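Local coordinates for protocadherin gamma-B3 (Homo sapiens, PDB 5K8R), which probably mediates calcium-dependent adhesion between cells through its extracellular cadherin repeats, and may help to set up and maintain specific neuronal connections in the brain, at residues Leu338-Asp343 with Lys369-Leu374. Numbering follows the deposited sequence.
Sequences LIKTHD and KNTYRL. With CA (calcium ion), chain E.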
ATOM      1  N   LEU A 338      71.601 -28.632   2.782  1.00 33.88           N
ATOM      2  CA  LEU A 338      70.633 -28.248   1.766  1.00 31.82           C
ATOM      3  C   LEU A 338      69.731 -27.159   2.327  1.00 38.07           C
ATOM      4  O   LEU A 338      69.237 -27.275   3.455  1.00 52.91           O
ATOM      5  CB  LEU A 338      69.800 -29.452   1.318  1.00 34.93           C
ATOM      6  CG  LEU A 338      70.566 -30.633   0.719  1.00 40.97           C
ATOM      7  CD1 LEU A 338      69.609 -31.737   0.294  1.00 32.69           C
ATOM      8  CD2 LEU A 338      71.422 -30.181  -0.453  1.00 38.43           C
ATOM      9  N   ILE A 339      69.521 -26.106   1.539  1.00 36.45           N
ATOM     10  CA  ILE A 339      68.744 -24.941   1.943  1.00 34.56           C
ATOM     11  C   ILE A 339      67.546 -24.816   1.012  1.00 46.22           C
ATOM     12  O   ILE A 339      67.691 -24.921  -0.212  1.00 35.16           O
ATOM     13  CB  ILE A 339      69.595 -23.658   1.917  1.00 34.41           C
ATOM     14  CG1 ILE A 339      70.887 -23.862   2.712  1.00 29.16           C
ATOM     15  CG2 ILE A 339      68.805 -22.480   2.466  1.00 33.46           C
ATOM     16  CD1 ILE A 339      71.839 -22.690   2.642  1.00 32.56           C
ATOM     17  N   LYS A 340      66.367 -24.587   1.592  1.00 52.14           N
ATOM     18  CA  LYS A 340      65.114 -24.489   0.841  1.00 48.85           C
ATOM     19  C   LYS A 340      64.314 -23.327   1.421  1.00 50.19           C
ATOM     20  O   LYS A 340      63.712 -23.455   2.492  1.00 71.55           O
ATOM     21  CB  LYS A 340      64.332 -25.796   0.907  1.00 51.97           C
ATOM     22  CG  LYS A 340      62.914 -25.729   0.351  1.00 57.51           C
ATOM     23  CD  LYS A 340      62.898 -25.358  -1.122  1.00 64.65           C
ATOM     24  CE  LYS A 340      61.557 -25.698  -1.761  1.00 55.19           C
ATOM     25  NZ  LYS A 340      60.410 -25.133  -1.000  1.00 66.59           N
ATOM     26  N   THR A 341      64.311 -22.201   0.716  1.00 46.08           N
ATOM     27  CA  THR A 341      63.586 -21.013   1.139  1.00 51.18           C
ATOM     28  C   THR A 341      62.218 -20.967   0.470  1.00 46.77           C
ATOM     29  O   THR A 341      62.034 -21.472  -0.640  1.00 49.71           O
ATOM     30  CB  THR A 341      64.365 -19.740   0.792  1.00 48.03           C
ATOM     31  OG1 THR A 341      64.375 -19.556  -0.628  1.00 47.63           O
ATOM     32  CG2 THR A 341      65.798 -19.838   1.293  1.00 54.88           C
ATOM     33  N   HIS A 342      61.266 -20.342   1.142  1.00 41.58           N
ATOM     34  CA  HIS A 342      59.935 -20.143   0.608  1.00 33.50           C
ATOM     35  C   HIS A 342      59.243 -18.978   1.264  1.00 50.32           C
ATOM     36  O   HIS A 342      59.400 -18.759   2.438  1.00 45.71           O
ATOM     37  CB  HIS A 342      59.099 -21.410   0.634  1.00 40.41           C
ATOM     38  CG  HIS A 342      58.301 -21.596   1.872  1.00 71.93           C
ATOM     39  ND1 HIS A 342      57.151 -20.890   2.123  1.00 83.30           N
ATOM     40  CD2 HIS A 342      58.469 -22.428   2.921  1.00 83.37           C
ATOM     41  CE1 HIS A 342      56.653 -21.266   3.283  1.00 89.45           C
ATOM     42  NE2 HIS A 342      57.436 -22.199   3.789  1.00 86.57           N
ATOM     43  N   ASP A 343      58.480 -18.226   0.479  1.00 54.19           N
ATOM     44  CA  ASP A 343      57.760 -17.063   0.979  1.00 39.56           C
ATOM     45  C   ASP A 343      56.337 -17.107   0.447  1.00 37.65           C
ATOM     46  O   ASP A 343      56.127 -17.305  -0.753  1.00 39.61           O
ATOM     47  CB  ASP A 343      58.453 -15.759   0.560  1.00 35.17           C
ATOM     48  CG  ASP A 343      57.995 -14.563   1.374  1.00 43.22           C
ATOM     49  OD1 ASP A 343      58.865 -13.823   1.879  1.00 45.21           O
ATOM     50  OD2 ASP A 343      56.770 -14.358   1.508  1.00 54.30           O
ATOM     51  N   LYS A 369      65.692 -21.345  -7.971  1.00 54.03           N
ATOM     52  CA  LYS A 369      65.291 -20.073  -7.381  1.00 53.00           C
ATOM     53  C   LYS A 369      65.200 -20.158  -5.863  1.00 56.15           C
ATOM     54  O   LYS A 369      65.498 -19.180  -5.167  1.00 59.06           O
ATOM     55  CB  LYS A 369      63.954 -19.618  -7.971  1.00 47.48           C
ATOM     56  CG  LYS A 369      63.375 -18.369  -7.318  1.00 59.93           C
ATOM     57  CD  LYS A 369      62.004 -18.019  -7.877  1.00 63.92           C
ATOM     58  CE  LYS A 369      62.108 -17.391  -9.257  1.00 78.06           C
ATOM     59  NZ  LYS A 369      62.813 -16.080  -9.214  1.00 81.07           N
ATOM     60  N   ASN A 370      64.814 -21.320  -5.326  1.00 51.14           N
ATOM     61  CA  ASN A 370      64.561 -21.455  -3.896  1.00 52.56           C
ATOM     62  C   ASN A 370      65.350 -22.597  -3.261  1.00 51.62           C
ATOM     63  O   ASN A 370      65.030 -23.007  -2.140  1.00 62.36           O
ATOM     64  CB  ASN A 370      63.065 -21.645  -3.634  1.00 57.09           C
ATOM     65  CG  ASN A 370      62.249 -20.424  -4.005  1.00 65.17           C
ATOM     66  OD1 ASN A 370      62.710 -19.290  -3.868  1.00 60.63           O
ATOM     67  ND2 ASN A 370      61.030 -20.648  -4.480  1.00 66.61           N
ATOM     68  N   THR A 371      66.368 -23.121  -3.939  1.00 40.34           N
ATOM     69  CA  THR A 371      67.185 -24.198  -3.394  1.00 46.38           C
ATOM     70  C   THR A 371      68.655 -23.821  -3.480  1.00 48.27           C
ATOM     71  O   THR A 371      69.129 -23.374  -4.530  1.00 47.54           O
ATOM     72  CB  THR A 371      66.940 -25.523  -4.127  1.00 38.82           C
ATOM     73  OG1 THR A 371      67.242 -25.367  -5.518  1.00 58.39           O
ATOM     74  CG2 THR A 371      65.491 -25.965  -3.968  1.00 32.28           C
ATOM     75  N   TYR A 372      69.371 -24.009  -2.373  1.00 47.03           N
ATOM     76  CA  TYR A 372      70.790 -23.701  -2.280  1.00 46.76           C
ATOM     77  C   TYR A 372      71.516 -24.887  -1.660  1.00 44.53           C
ATOM     78  O   TYR A 372      70.901 -25.784  -1.077  1.00 45.08           O
ATOM     79  CB  TYR A 372      71.042 -22.436  -1.442  1.00 47.32           C
ATOM     80  CG  TYR A 372      70.242 -21.225  -1.876  1.00 42.13           C
ATOM     81  CD1 TYR A 372      70.810 -20.243  -2.677  1.00 34.42           C
ATOM     82  CD2 TYR A 372      68.919 -21.062  -1.480  1.00 39.41           C
ATOM     83  CE1 TYR A 372      70.083 -19.135  -3.073  1.00 38.05           C
ATOM     84  CE2 TYR A 372      68.185 -19.961  -1.874  1.00 43.49           C
ATOM     85  CZ  TYR A 372      68.771 -19.000  -2.670  1.00 46.87           C
ATOM     86  OH  TYR A 372      68.043 -17.898  -3.062  1.00 53.68           O
ATOM     87  N   ARG A 373      72.841 -24.882  -1.790  1.00 38.09           N
ATOM     88  CA  ARG A 373      73.689 -25.918  -1.210  1.00 39.14           C
ATOM     89  C   ARG A 373      74.821 -25.257  -0.440  1.00 43.95           C
ATOM     90  O   ARG A 373      75.571 -24.453  -1.004  1.00 46.12           O
ATOM     91  CB  ARG A 373      74.252 -26.853  -2.286  1.00 46.93           C
ATOM     92  CG  ARG A 373      73.296 -27.950  -2.722  1.00 66.94           C
ATOM     93  CD  ARG A 373      73.957 -28.937  -3.679  1.00 59.57           C
ATOM     94  NE  ARG A 373      74.306 -28.325  -4.958  1.00 66.51           N
ATOM     95  CZ  ARG A 373      75.532 -27.935  -5.294  1.00 71.83           C
ATOM     96  NH1 ARG A 373      76.537 -28.094  -4.444  1.00 76.90           N
ATOM     97  NH2 ARG A 373      75.755 -27.388  -6.481  1.00 68.72           N
ATOM     98  N   LEU A 374      74.937 -25.589   0.843  1.00 38.14           N
ATOM     99  CA  LEU A 374      76.082 -25.170   1.640  1.00 40.50           C
ATOM    100  C   LEU A 374      77.256 -26.085   1.316  1.00 42.45           C
ATOM    101  O   LEU A 374      77.195 -27.292   1.569  1.00 45.91           O
ATOM    102  CB  LEU A 374      75.745 -25.213   3.128  1.00 36.83           C
ATOM    103  CG  LEU A 374      76.774 -24.592   4.073  1.00 45.86           C
ATOM    104  CD1 LEU A 374      76.908 -23.100   3.807  1.00 45.03           C
ATOM    105  CD2 LEU A 374      76.394 -24.852   5.522  1.00 46.33           C
TER
HETATM  106 CA    CA E 504      57.387 -11.870   2.133  1.00 38.71          CA
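Ile339 and Tyr372 face each other as an antiparallel hydrogen-bonded pair: Ile339 N donates to Tyr372 O at 3.0 Å, and Tyr372 N returns a bond to Ile339 O at 2.9 Å. Both are nearly straight at the hydrogen, although Ile339 N sits above the plane of the carbonyl it meets. Ile339 O also takes a CA-H...O contact from Thr371 CA. Their side chains share one face of the sheet, where CB of Ile339 packs on CB of Tyr372 at 3.9 Å. The tyrosine CG lies anti to its own carbonyl carbon (chi1 -52°), which lays the ring back along the strand until CE2 meets Thr341 CG2 at 4.0 Å. Ile364, Ile392 and Cys354 close round this pair in the interior of the fourth cadherin repeat, a Greek-key beta sandwich in which strand 335-342 runs between 316-321 and 371-376. The other face carries Leu338 CD2 against Arg373 CG at 3.7 Å, and Lys340, bent at chi2, laying CD 3.9 Å from Thr371 CG2. Here Leu338, Lys340 and Thr371 pack against a second subunit, while Asp367 holds the Arg373 guanidinium in a salt bridge. The pairing ends at Asn370, whose backbone O accepts from Thr341 N at 3.1 Å, and whose CB lies against Thr341 O. An alanine here would probably leave the flank of Thr341, which the side-chain amide group of Asn370 now covers, with a gap. Past His342 the strand delivers Asp343, whose two carboxylate oxygens grip a calcium ion that Asn311, Asn313, Asp345, Asn349 and Asp396 also bind.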